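Local coordinates for protein mini spindles (PDB 5VJC), which probably binds tubulin through TOG domains built of HEAT repeats, and so promotes microtubule dynamics and mitotic spindle formation, at residues H67-I71 with W95-R99; Y127-E131 with V166-K171; I199-M204 with Q236-S241. All blocks are in the same frame, centred on the assembly; numbering follows the deposited sequence.

Interaction 1. Residues H67-I71 with W95-R99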
ATOM      1  N   HIS A  67     -15.408 -11.739   8.447  1.00 33.59           N
ATOM      2  CA  HIS A  67     -14.515 -11.109   7.475  1.00 30.50           C
ATOM      3  C   HIS A  67     -13.828 -12.143   6.594  1.00 29.36           C
ATOM      4  O   HIS A  67     -13.650 -11.924   5.381  1.00 30.13           O
ATOM      5  CB  HIS A  67     -13.472 -10.263   8.192  1.00 32.44           C
ATOM      6  CG  HIS A  67     -14.060  -9.274   9.141  1.00 33.55           C
ATOM      7  ND1 HIS A  67     -13.331  -8.699  10.159  1.00 32.76           N
ATOM      8  CD2 HIS A  67     -15.313  -8.776   9.245  1.00 30.93           C
ATOM      9  CE1 HIS A  67     -14.108  -7.878  10.838  1.00 33.75           C
ATOM     10  NE2 HIS A  67     -15.314  -7.903  10.300  1.00 38.62           N
ATOM     11  N   LEU A  68     -13.436 -13.274   7.185  1.00 28.39           N
ATOM     12  CA  LEU A  68     -12.826 -14.328   6.385  1.00 31.41           C
ATOM     13  C   LEU A  68     -13.851 -14.858   5.401  1.00 28.83           C
ATOM     14  O   LEU A  68     -13.533 -15.112   4.249  1.00 26.90           O
ATOM     15  CB  LEU A  68     -12.272 -15.476   7.253  1.00 28.28           C
ATOM     16  CG  LEU A  68     -11.021 -15.202   8.106  1.00 30.05           C
ATOM     17  CD1 LEU A  68     -10.746 -16.372   9.037  1.00 32.96           C
ATOM     18  CD2 LEU A  68      -9.799 -14.934   7.252  1.00 30.77           C
ATOM     19  N   LYS A  69     -15.078 -15.044   5.876  1.00 29.93           N
ATOM     20  CA  LYS A  69     -16.179 -15.460   5.008  1.00 31.76           C
ATOM     21  C   LYS A  69     -16.393 -14.497   3.846  1.00 29.59           C
ATOM     22  O   LYS A  69     -16.493 -14.916   2.688  1.00 31.20           O
ATOM     23  CB  LYS A  69     -17.482 -15.579   5.816  1.00 33.89           C
ATOM     24  CG  LYS A  69     -18.687 -15.977   4.972  1.00 33.55           C
ATOM     25  CD  LYS A  69     -19.883 -16.181   5.908  1.00 46.88           C
ATOM     26  CE  LYS A  69     -21.053 -16.834   5.205  1.00 51.38           C
ATOM     27  NZ  LYS A  69     -22.136 -17.128   6.182  1.00 54.04           N
ATOM     28  N   VAL A  70     -16.471 -13.206   4.156  1.00 30.28           N
ATOM     29  CA  VAL A  70     -16.620 -12.192   3.109  1.00 28.21           C
ATOM     30  C   VAL A  70     -15.526 -12.312   2.050  1.00 29.34           C
ATOM     31  O   VAL A  70     -15.801 -12.330   0.843  1.00 25.42           O
ATOM     32  CB  VAL A  70     -16.606 -10.768   3.703  1.00 29.77           C
ATOM     33  CG1 VAL A  70     -16.452  -9.721   2.595  1.00 25.99           C
ATOM     34  CG2 VAL A  70     -17.889 -10.508   4.494  1.00 26.64           C
ATOM     35  N   ILE A  71     -14.274 -12.427   2.491  1.00 32.74           N
ATOM     36  CA  ILE A  71     -13.163 -12.552   1.541  1.00 28.23           C
ATOM     37  C   ILE A  71     -13.271 -13.825   0.695  1.00 30.49           C
ATOM     38  O   ILE A  71     -13.069 -13.794  -0.516  1.00 29.53           O
ATOM     39  CB  ILE A  71     -11.807 -12.533   2.266  1.00 28.68           C
ATOM     40  CG1 ILE A  71     -11.549 -11.130   2.830  1.00 23.05           C
ATOM     41  CG2 ILE A  71     -10.695 -12.950   1.293  1.00 27.42           C
ATOM     42  CD1 ILE A  71     -10.618 -11.094   4.018  1.00 29.57           C
ATOM     43  N   TRP A  95     -12.942  -1.329   2.158  1.00 21.16           N
ATOM     44  CA  TRP A  95     -13.299  -2.306   3.193  1.00 23.04           C
ATOM     45  C   TRP A  95     -12.036  -3.046   3.669  1.00 21.60           C
ATOM     46  O   TRP A  95     -11.887  -3.336   4.848  1.00 24.45           O
ATOM     47  CB  TRP A  95     -14.338  -3.317   2.690  1.00 22.18           C
ATOM     48  CG  TRP A  95     -14.682  -4.353   3.735  1.00 24.24           C
ATOM     49  CD1 TRP A  95     -15.439  -4.166   4.861  1.00 27.60           C
ATOM     50  CD2 TRP A  95     -14.258  -5.727   3.764  1.00 29.66           C
ATOM     51  NE1 TRP A  95     -15.511  -5.339   5.585  1.00 24.00           N
ATOM     52  CE2 TRP A  95     -14.804  -6.311   4.929  1.00 26.96           C
ATOM     53  CE3 TRP A  95     -13.484  -6.525   2.911  1.00 25.13           C
ATOM     54  CZ2 TRP A  95     -14.587  -7.642   5.268  1.00 32.09           C
ATOM     55  CZ3 TRP A  95     -13.267  -7.856   3.254  1.00 27.83           C
ATOM     56  CH2 TRP A  95     -13.816  -8.399   4.416  1.00 30.18           C
ATOM     57  N   LEU A  96     -11.130  -3.332   2.746  1.00 24.15           N
ATOM     58  CA  LEU A  96      -9.904  -4.018   3.137  1.00 26.91           C
ATOM     59  C   LEU A  96      -9.003  -3.093   3.964  1.00 22.98           C
ATOM     60  O   LEU A  96      -8.385  -3.552   4.919  1.00 28.72           O
ATOM     61  CB  LEU A  96      -9.183  -4.575   1.903  1.00 25.10           C
ATOM     62  CG  LEU A  96     -10.044  -5.714   1.336  1.00 24.22           C
ATOM     63  CD1 LEU A  96      -9.745  -5.986  -0.119  1.00 26.08           C
ATOM     64  CD2 LEU A  96      -9.899  -6.998   2.210  1.00 28.12           C
ATOM     65  N   THR A  97      -8.966  -1.800   3.649  1.00 20.30           N
ATOM     66  CA  THR A  97      -8.147  -0.879   4.436  1.00 23.71           C
ATOM     67  C   THR A  97      -8.609  -0.867   5.902  1.00 32.32           C
ATOM     68  O   THR A  97      -7.784  -0.699   6.805  1.00 27.01           O
ATOM     69  CB  THR A  97      -8.153   0.582   3.893  1.00 23.06           C
ATOM     70  OG1 THR A  97      -9.441   1.186   4.077  1.00 24.82           O
ATOM     71  CG2 THR A  97      -7.724   0.645   2.399  1.00 20.10           C
ATOM     72  N   LEU A  98      -9.907  -1.058   6.151  1.00 20.36           N
ATOM     73  CA  LEU A  98     -10.362  -1.190   7.542  1.00 28.75           C
ATOM     74  C   LEU A  98      -9.809  -2.458   8.203  1.00 31.21           C
ATOM     75  O   LEU A  98      -9.367  -2.423   9.341  1.00 29.99           O
ATOM     76  CB  LEU A  98     -11.888  -1.189   7.618  1.00 32.00           C
ATOM     77  CG  LEU A  98     -12.563   0.074   7.107  1.00 27.43           C
ATOM     78  CD1 LEU A  98     -14.072  -0.159   7.122  1.00 31.77           C
ATOM     79  CD2 LEU A  98     -12.196   1.304   7.965  1.00 29.88           C
ATOM     80  N   ARG A  99      -9.810  -3.562   7.461  1.00 38.86           N
ATOM     81  CA  ARG A  99      -9.261  -4.835   7.927  1.00 37.97           C
ATOM     82  C   ARG A  99      -7.749  -4.814   8.156  1.00 43.21           C
ATOM     83  O   ARG A  99      -7.205  -5.690   8.835  1.00 39.26           O
ATOM     84  CB  ARG A  99      -9.597  -5.953   6.928  1.00 39.05           C
ATOM     85  CG  ARG A  99     -11.069  -6.331   6.973  1.00 39.78           C
ATOM     86  CD  ARG A  99     -11.490  -6.348   8.423  1.00 43.32           C
ATOM     87  NE  ARG A  99     -12.922  -6.192   8.652  1.00 51.34           N
ATOM     88  CZ  ARG A  99     -13.656  -5.166   8.244  1.00 47.66           C
ATOM     89  NH1 ARG A  99     -13.117  -4.191   7.526  1.00 49.70           N
ATOM     90  NH2 ARG A  99     -14.957  -5.127   8.529  1.00 53.36           N
TER
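Val-70, Ile-71 and His-67 close round the indole of Trp-95, where helix 64-77 meets the C-terminal end of helix 89-99. Val-70 CG1 lies over the six-membered ring, 3.9 Å from its centroid and 28° off the normal, a CH-pi contact. Ile-71 CG1 meets the ring edge instead, 3.7 Å from Trp-95 CZ3, and the carbonyl oxygen of His-67 lies in plane beside CH2. The Trp-95 chain runs anti to its own backbone N (chi1 178°), which carries the indole across to the other helix. On the same indole lies the guanidinium of Arg-99, whose edge in turn is pressed on a face of the His-67 ring, the planes 85° apart and NE 2.9 Å above the imidazole. His-67 NE2 bonds to His-61 O, and Trp-95 NE1 to Met-59 O. With an alanine at His-67, Arg-99 NE would probably lose its covering ring, and His-61 O its bond. Packing is tight at Val-70 CG1, 3.5 Å from Trp-95 CH2, and loose at Ile-71 CG1, 4.5 Å from Leu-96 CD2; all touching residues are buried, with no solvent side. His-61 O fixes a proton on His-67 NE2, and the guanidinium would tend to disfavour a second.

Interaction 2. Residues Y127-E131 with V166-K171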
ATOM      1  N   TYR A 127      -7.116  -2.057 -16.603  1.00 32.24           N
ATOM      2  CA  TYR A 127      -7.764  -1.015 -15.813  1.00 31.07           C
ATOM      3  C   TYR A 127      -6.693  -0.124 -15.187  1.00 29.12           C
ATOM      4  O   TYR A 127      -5.633  -0.594 -14.787  1.00 29.62           O
ATOM      5  CB  TYR A 127      -8.670  -1.630 -14.748  1.00 29.10           C
ATOM      6  CG  TYR A 127      -9.353  -0.613 -13.837  1.00 30.44           C
ATOM      7  CD1 TYR A 127     -10.451   0.126 -14.283  1.00 28.04           C
ATOM      8  CD2 TYR A 127      -8.893  -0.395 -12.538  1.00 25.88           C
ATOM      9  CE1 TYR A 127     -11.070   1.076 -13.460  1.00 24.22           C
ATOM     10  CE2 TYR A 127      -9.511   0.532 -11.694  1.00 26.87           C
ATOM     11  CZ  TYR A 127     -10.601   1.271 -12.168  1.00 25.67           C
ATOM     12  OH  TYR A 127     -11.207   2.192 -11.342  1.00 25.81           O
ATOM     13  N   ILE A 128      -6.997   1.163 -15.127  1.00 30.85           N
ATOM     14  CA  ILE A 128      -6.171   2.201 -14.531  1.00 28.65           C
ATOM     15  C   ILE A 128      -6.847   2.697 -13.257  1.00 29.80           C
ATOM     16  O   ILE A 128      -7.985   3.161 -13.335  1.00 27.24           O
ATOM     17  CB  ILE A 128      -6.017   3.374 -15.522  1.00 31.68           C
ATOM     18  CG1 ILE A 128      -5.188   2.922 -16.713  1.00 45.84           C
ATOM     19  CG2 ILE A 128      -5.391   4.587 -14.861  1.00 37.25           C
ATOM     20  CD1 ILE A 128      -3.889   2.367 -16.301  1.00 36.03           C
ATOM     21  N   LEU A 129      -6.201   2.583 -12.094  1.00 24.82           N
ATOM     22  CA  LEU A 129      -6.835   3.046 -10.857  1.00 26.06           C
ATOM     23  C   LEU A 129      -7.155   4.534 -10.904  1.00 26.91           C
ATOM     24  O   LEU A 129      -6.335   5.355 -11.346  1.00 25.00           O
ATOM     25  CB  LEU A 129      -5.969   2.799  -9.615  1.00 25.75           C
ATOM     26  CG  LEU A 129      -5.615   1.437  -9.018  1.00 29.83           C
ATOM     27  CD1 LEU A 129      -5.006   1.642  -7.624  1.00 21.73           C
ATOM     28  CD2 LEU A 129      -6.807   0.509  -8.936  1.00 27.31           C
ATOM     29  N   ALA A 130      -8.352   4.881 -10.441  1.00 25.49           N
ATOM     30  CA  ALA A 130      -8.666   6.277 -10.182  1.00 25.43           C
ATOM     31  C   ALA A 130      -7.686   6.811  -9.138  1.00 23.88           C
ATOM     32  O   ALA A 130      -7.201   6.051  -8.285  1.00 21.09           O
ATOM     33  CB  ALA A 130     -10.102   6.421  -9.690  1.00 28.66           C
ATOM     34  N   GLU A 131      -7.386   8.108  -9.210  1.00 24.91           N
ATOM     35  CA  GLU A 131      -6.585   8.780  -8.188  1.00 24.93           C
ATOM     36  C   GLU A 131      -7.111   8.462  -6.763  1.00 26.88           C
ATOM     37  O   GLU A 131      -6.334   8.177  -5.836  1.00 20.60           O
ATOM     38  CB  GLU A 131      -6.573  10.291  -8.438  1.00 27.61           C
ATOM     39  CG  GLU A 131      -5.887  11.080  -7.362  1.00 37.10           C
ATOM     40  CD  GLU A 131      -4.429  10.689  -7.230  1.00 45.55           C
ATOM     41  OE1 GLU A 131      -3.746  10.685  -8.278  1.00 40.09           O
ATOM     42  OE2 GLU A 131      -3.979  10.361  -6.095  1.00 41.92           O
ATOM     43  N   VAL A 166      -0.613  -0.379 -12.183  1.00 20.84           N
ATOM     44  CA  VAL A 166      -1.900   0.226 -12.536  1.00 20.03           C
ATOM     45  C   VAL A 166      -2.150   1.570 -11.845  1.00 24.01           C
ATOM     46  O   VAL A 166      -3.269   2.080 -11.864  1.00 23.10           O
ATOM     47  CB  VAL A 166      -3.090  -0.703 -12.203  1.00 22.19           C
ATOM     48  CG1 VAL A 166      -3.102  -1.936 -13.114  1.00 21.73           C
ATOM     49  CG2 VAL A 166      -3.107  -1.090 -10.690  1.00 20.42           C
ATOM     50  N   PHE A 167      -1.095   2.151 -11.290  1.00 21.79           N
ATOM     51  CA  PHE A 167      -1.165   3.386 -10.525  1.00 25.05           C
ATOM     52  C   PHE A 167       0.233   4.007 -10.586  1.00 27.10           C
ATOM     53  O   PHE A 167       1.214   3.262 -10.601  1.00 28.97           O
ATOM     54  CB  PHE A 167      -1.620   3.084  -9.081  1.00 25.57           C
ATOM     55  CG  PHE A 167      -1.866   4.305  -8.248  1.00 25.23           C
ATOM     56  CD1 PHE A 167      -2.946   5.129  -8.512  1.00 24.99           C
ATOM     57  CD2 PHE A 167      -1.022   4.625  -7.199  1.00 23.82           C
ATOM     58  CE1 PHE A 167      -3.169   6.268  -7.754  1.00 24.45           C
ATOM     59  CE2 PHE A 167      -1.251   5.758  -6.435  1.00 27.08           C
ATOM     60  CZ  PHE A 167      -2.315   6.577  -6.713  1.00 25.36           C
ATOM     61  N   PRO A 168       0.347   5.352 -10.647  1.00 23.56           N
ATOM     62  CA  PRO A 168       1.675   5.943 -10.915  1.00 28.76           C
ATOM     63  C   PRO A 168       2.792   5.529  -9.943  1.00 28.80           C
ATOM     64  O   PRO A 168       2.649   5.676  -8.725  1.00 24.67           O
ATOM     65  CB  PRO A 168       1.403   7.447 -10.812  1.00 31.76           C
ATOM     66  CG  PRO A 168      -0.034   7.579 -11.253  1.00 29.74           C
ATOM     67  CD  PRO A 168      -0.703   6.389 -10.595  1.00 30.54           C
ATOM     68  N   PHE A 169       3.896   5.017 -10.491  1.00 22.72           N
ATOM     69  CA  PHE A 169       4.973   4.506  -9.661  1.00 27.15           C
ATOM     70  C   PHE A 169       5.608   5.654  -8.894  1.00 24.68           C
ATOM     71  O   PHE A 169       6.040   5.451  -7.774  1.00 22.61           O
ATOM     72  CB  PHE A 169       6.031   3.701 -10.479  1.00 28.66           C
ATOM     73  CG  PHE A 169       6.614   4.429 -11.673  1.00 28.27           C
ATOM     74  CD1 PHE A 169       7.702   5.286 -11.525  1.00 28.15           C
ATOM     75  CD2 PHE A 169       6.121   4.196 -12.947  1.00 28.48           C
ATOM     76  CE1 PHE A 169       8.258   5.943 -12.624  1.00 30.92           C
ATOM     77  CE2 PHE A 169       6.669   4.851 -14.062  1.00 32.37           C
ATOM     78  CZ  PHE A 169       7.740   5.723 -13.898  1.00 35.65           C
ATOM     79  N   VAL A 170       5.571   6.876  -9.430  1.00 25.57           N
ATOM     80  CA  VAL A 170       6.111   8.000  -8.666  1.00 27.46           C
ATOM     81  C   VAL A 170       5.268   8.232  -7.387  1.00 26.21           C
ATOM     82  O   VAL A 170       5.814   8.496  -6.308  1.00 22.74           O
ATOM     83  CB  VAL A 170       6.194   9.288  -9.513  1.00 29.35           C
ATOM     84  CG1 VAL A 170       6.327  10.512  -8.635  1.00 37.59           C
ATOM     85  CG2 VAL A 170       7.355   9.212 -10.502  1.00 34.68           C
ATOM     86  N   LYS A 171       3.953   8.063  -7.488  1.00 24.03           N
ATOM     87  CA  LYS A 171       3.090   8.231  -6.314  1.00 24.87           C
ATOM     88  C   LYS A 171       3.343   7.134  -5.279  1.00 25.76           C
ATOM     89  O   LYS A 171       3.402   7.411  -4.089  1.00 24.51           O
ATOM     90  CB  LYS A 171       1.622   8.255  -6.719  1.00 25.79           C
ATOM     91  CG  LYS A 171       1.261   9.455  -7.578  1.00 34.46           C
ATOM     92  CD  LYS A 171      -0.228   9.540  -7.824  1.00 34.84           C
ATOM     93  CE  LYS A 171      -0.600  10.888  -8.453  1.00 44.20           C
ATOM     94  NZ  LYS A 171      -0.208  12.014  -7.550  1.00 50.22           N
TER
HETATM   95  O   HOH W   1      -3.731   4.987 -12.179  1.00 31.22           O
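Leu-129 N donates to Val-166 O, 3.0 Å away with an N-H...O angle of 159°, the donor lying nearly along the C=O axis. This is the direct hydrogen bond between the two segments. A water adds a second link, donating to Leu-129 O at 2.8 Å and to Val-166 O, so the latter carbonyl accepts two bonds. The two segments are neighbouring turns of the HEAT-repeat array of a TOG domain: 127-131 links helix 105-124 to helix 131-142, and 166-171 passes from helix 150-166 into helix 169-178. At the start of helix 131-142, Glu-133 OE1 accepts from Ala-130 N, the N3-to-N-cap half of a capping box. The apolar contacts centre on Leu-129. Its CG touches Val-166 CG2 at 3.9 Å, while CD1 packs on Phe-167 CB at 4.0 Å, the two side chains crossing at about a right angle. Val-166 CG1 also comes up to the carbonyl oxygen of Tyr-127 at 3.3 Å. Charge comes last, among exposed side chains. The Glu-131 chain bends at chi2 (61°), bringing OE1 to 3.2 Å from Lys-171 CE; the salt bridge to Lys-171 NZ is long, 3.8 Å. The other carboxylate oxygen, OE2, is hydrogen-bonded to Ser-135 OG.

Interaction 3. Residues I199-M204 with Q236-S241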
ATOM      1  N   ILE A 199      14.033   1.797  -6.852  1.00 23.27           N
ATOM      2  CA  ILE A 199      15.130   2.527  -7.505  1.00 25.85           C
ATOM      3  C   ILE A 199      15.872   1.625  -8.511  1.00 27.51           C
ATOM      4  O   ILE A 199      16.188   2.054  -9.605  1.00 27.29           O
ATOM      5  CB  ILE A 199      16.120   3.084  -6.465  1.00 29.37           C
ATOM      6  CG1 ILE A 199      15.436   4.181  -5.644  1.00 28.50           C
ATOM      7  CG2 ILE A 199      17.367   3.667  -7.149  1.00 28.93           C
ATOM      8  CD1 ILE A 199      16.264   4.649  -4.483  1.00 33.10           C
ATOM      9  N   GLU A 200      16.134   0.375  -8.133  1.00 26.74           N
ATOM     10  CA  GLU A 200      16.702  -0.598  -9.069  1.00 29.28           C
ATOM     11  C   GLU A 200      15.796  -0.845 -10.292  1.00 32.46           C
ATOM     12  O   GLU A 200      16.281  -1.096 -11.405  1.00 28.55           O
ATOM     13  CB  GLU A 200      16.978  -1.921  -8.341  1.00 30.83           C
ATOM     14  CG  GLU A 200      18.057  -2.762  -8.995  1.00 38.73           C
ATOM     15  CD  GLU A 200      18.153  -4.165  -8.407  1.00 48.81           C
ATOM     16  OE1 GLU A 200      17.186  -4.610  -7.755  1.00 44.63           O
ATOM     17  OE2 GLU A 200      19.201  -4.826  -8.594  1.00 44.50           O
ATOM     18  N   SER A 201      14.482  -0.746 -10.090  1.00 31.47           N
ATOM     19  CA  SER A 201      13.504  -1.085 -11.120  1.00 28.73           C
ATOM     20  C   SER A 201      13.188   0.064 -12.061  1.00 29.00           C
ATOM     21  O   SER A 201      13.006  -0.135 -13.265  1.00 33.22           O
ATOM     22  CB  SER A 201      12.207  -1.574 -10.468  1.00 23.26           C
ATOM     23  OG  SER A 201      12.450  -2.757  -9.727  1.00 28.96           O
ATOM     24  N   TYR A 202      13.123   1.271 -11.514  1.00 25.39           N
ATOM     25  CA  TYR A 202      12.687   2.421 -12.277  1.00 27.16           C
ATOM     26  C   TYR A 202      13.839   3.377 -12.556  1.00 32.38           C
ATOM     27  O   TYR A 202      13.696   4.312 -13.331  1.00 29.61           O
ATOM     28  CB  TYR A 202      11.556   3.137 -11.539  1.00 28.23           C
ATOM     29  CG  TYR A 202      10.276   2.331 -11.544  1.00 26.06           C
ATOM     30  CD1 TYR A 202       9.414   2.379 -12.631  1.00 27.63           C
ATOM     31  CD2 TYR A 202       9.944   1.500 -10.482  1.00 26.77           C
ATOM     32  CE1 TYR A 202       8.243   1.621 -12.659  1.00 27.50           C
ATOM     33  CE2 TYR A 202       8.771   0.747 -10.496  1.00 24.94           C
ATOM     34  CZ  TYR A 202       7.921   0.822 -11.585  1.00 25.63           C
ATOM     35  OH  TYR A 202       6.764   0.075 -11.620  1.00 25.51           O
ATOM     36  N   GLY A 203      14.976   3.142 -11.910  1.00 29.00           N
ATOM     37  CA  GLY A 203      16.108   4.048 -12.022  1.00 32.01           C
ATOM     38  C   GLY A 203      15.890   5.361 -11.287  1.00 38.01           C
ATOM     39  O   GLY A 203      14.850   5.574 -10.642  1.00 33.66           O
ATOM     40  N   MET A 204      16.868   6.260 -11.389  1.00 33.21           N
ATOM     41  CA  MET A 204      16.849   7.477 -10.584  1.00 36.40           C
ATOM     42  C   MET A 204      15.764   8.462 -10.950  1.00 36.72           C
ATOM     43  O   MET A 204      15.563   9.423 -10.207  1.00 39.88           O
ATOM     44  CB  MET A 204      18.201   8.184 -10.647  1.00 39.39           C
ATOM     45  CG  MET A 204      19.322   7.382 -10.016  1.00 38.08           C
ATOM     46  SD  MET A 204      19.074   7.106  -8.247  1.00 41.71           S
ATOM     47  CE  MET A 204      18.706   8.786  -7.721  1.00 35.85           C
ATOM     48  N   GLN A 236      22.839   1.426  -3.825  1.00 40.76           N
ATOM     49  CA  GLN A 236      22.146   1.268  -5.091  1.00 36.70           C
ATOM     50  C   GLN A 236      22.055   2.609  -5.788  1.00 37.91           C
ATOM     51  O   GLN A 236      22.225   2.703  -7.020  1.00 38.62           O
ATOM     52  CB  GLN A 236      20.760   0.661  -4.868  1.00 37.52           C
ATOM     53  CG  GLN A 236      19.894   0.637  -6.092  1.00 32.41           C
ATOM     54  CD  GLN A 236      20.470  -0.231  -7.201  1.00 42.71           C
ATOM     55  OE1 GLN A 236      20.633  -1.439  -7.041  1.00 41.28           O
ATOM     56  NE2 GLN A 236      20.796   0.392  -8.327  1.00 35.36           N
ATOM     57  N   VAL A 237      21.812   3.660  -5.012  1.00 32.26           N
ATOM     58  CA  VAL A 237      21.809   4.996  -5.589  1.00 36.34           C
ATOM     59  C   VAL A 237      23.208   5.295  -6.152  1.00 39.85           C
ATOM     60  O   VAL A 237      23.333   5.911  -7.214  1.00 43.40           O
ATOM     61  CB  VAL A 237      21.392   6.071  -4.563  1.00 38.58           C
ATOM     62  CG1 VAL A 237      21.561   7.447  -5.141  1.00 32.71           C
ATOM     63  CG2 VAL A 237      19.936   5.869  -4.134  1.00 36.78           C
ATOM     64  N   PHE A 238      24.252   4.823  -5.467  1.00 35.73           N
ATOM     65  CA  PHE A 238      25.616   5.104  -5.914  1.00 43.46           C
ATOM     66  C   PHE A 238      25.915   4.461  -7.278  1.00 37.23           C
ATOM     67  O   PHE A 238      26.514   5.092  -8.144  1.00 46.16           O
ATOM     68  CB  PHE A 238      26.642   4.638  -4.877  1.00 42.04           C
ATOM     69  CG  PHE A 238      28.070   4.870  -5.298  1.00 54.03           C
ATOM     70  CD1 PHE A 238      28.543   6.165  -5.516  1.00 52.99           C
ATOM     71  CD2 PHE A 238      28.939   3.803  -5.488  1.00 54.13           C
ATOM     72  CE1 PHE A 238      29.859   6.389  -5.907  1.00 56.99           C
ATOM     73  CE2 PHE A 238      30.253   4.023  -5.885  1.00 59.53           C
ATOM     74  CZ  PHE A 238      30.711   5.320  -6.092  1.00 56.65           C
ATOM     75  N   PHE A 239      25.469   3.218  -7.457  1.00 43.94           N
ATOM     76  CA  PHE A 239      25.635   2.475  -8.708  1.00 41.94           C
ATOM     77  C   PHE A 239      24.980   3.144  -9.904  1.00 43.17           C
ATOM     78  O   PHE A 239      25.370   2.898 -11.048  1.00 43.61           O
ATOM     79  CB  PHE A 239      25.066   1.061  -8.569  1.00 45.09           C
ATOM     80  CG  PHE A 239      25.842   0.169  -7.638  1.00 44.57           C
ATOM     81  CD1 PHE A 239      27.190   0.371  -7.412  1.00 47.57           C
ATOM     82  CD2 PHE A 239      25.220  -0.892  -7.004  1.00 43.57           C
ATOM     83  CE1 PHE A 239      27.897  -0.458  -6.554  1.00 45.15           C
ATOM     84  CE2 PHE A 239      25.920  -1.726  -6.149  1.00 46.85           C
ATOM     85  CZ  PHE A 239      27.262  -1.509  -5.924  1.00 46.42           C
ATOM     86  N   LEU A 240      23.971   3.975  -9.664  1.00 37.84           N
ATOM     87  CA  LEU A 240      23.259   4.603 -10.765  1.00 42.08           C
ATOM     88  C   LEU A 240      23.647   6.051 -10.934  1.00 43.18           C
ATOM     89  O   LEU A 240      23.364   6.649 -11.968  1.00 43.09           O
ATOM     90  CB  LEU A 240      21.741   4.506 -10.568  1.00 35.53           C
ATOM     91  CG  LEU A 240      21.139   3.098 -10.540  1.00 38.74           C
ATOM     92  CD1 LEU A 240      19.632   3.193 -10.268  1.00 34.55           C
ATOM     93  CD2 LEU A 240      21.417   2.371 -11.864  1.00 31.86           C
ATOM     94  N   SER A 241      24.292   6.620  -9.919  1.00 49.35           N
ATOM     95  CA  SER A 241      24.463   8.072  -9.879  1.00 51.44           C
ATOM     96  C   SER A 241      25.918   8.495  -9.741  1.00 51.21           C
ATOM     97  O   SER A 241      26.262   9.643 -10.013  1.00 55.43           O
ATOM     98  CB  SER A 241      23.649   8.674  -8.733  1.00 49.06           C
ATOM     99  OG  SER A 241      22.303   8.228  -8.774  1.00 50.53           O
TER
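After helix 185-202 the chain leaves helical angles at Gly-203, whose phi is 72°, and Met-204 comes level with Leu-240, their CA atoms 7.0 Å apart, near the last turn of helix 224-241. Ile-199 sends its two branches to different partners: CD1 meets Val-237 CG2 at 3.9 Å, and CG2 touches both Leu-240 CD1 and Gln-236 CG. Leu-240 CD1 also reaches the backbone, 3.7 Å from Ile-199 O and close to Gly-203 CA. Met-204 bends at chi2 (-63°) and chi3 and so curls along the other helix, its CG beside Leu-240 CB at 3.8 Å and its SD over to Val-237 CG1 at 4.0 Å. The hydroxyl of Ser-241 lies 3.3 Å from Met-204 CG, but its hydrogen bond goes to Val-237 O; that carbonyl accepts Leu-240 N from the opposite face of its plane. At the exposed margin, Glu-200 and Gln-236 cross at about a right angle, Glu-200 CG lying 3.5 Å from Gln-236 OE1. No hydrogen bond joins the segments, so the contact rests on apolar packing between two helices of the HEAT-repeat solenoid. Helix 245-248 completes it, covering Val-237 and Ser-241 with Met-248, while Cys-207 in the following loop packs on Ile-199.

How the interactions relate
The three contacts are spread in series along one TOG domain. Interaction 1 is wholly buried, whereas interactions 2 and 3 run from buried residues out to exposed ones. Interactions 1 and 3 lie on opposite sides of the chain's centre, about 37 Å apart between centres, and both join helices. Interaction 2 lies nearer the middle and joins turns instead. Helix 105-124 lies against residues of both interactions 1 and 2. Phe-169 stacks on Tyr-202, bringing interactions 2 and 3 together through the successive helices 169-178 and 185-202. The chemistry shifts accordingly: aliphatic groups round an indole, with an arginine touching both it and an imidazole, in the first, backbone and water bonds in the second, aliphatic packing in the third.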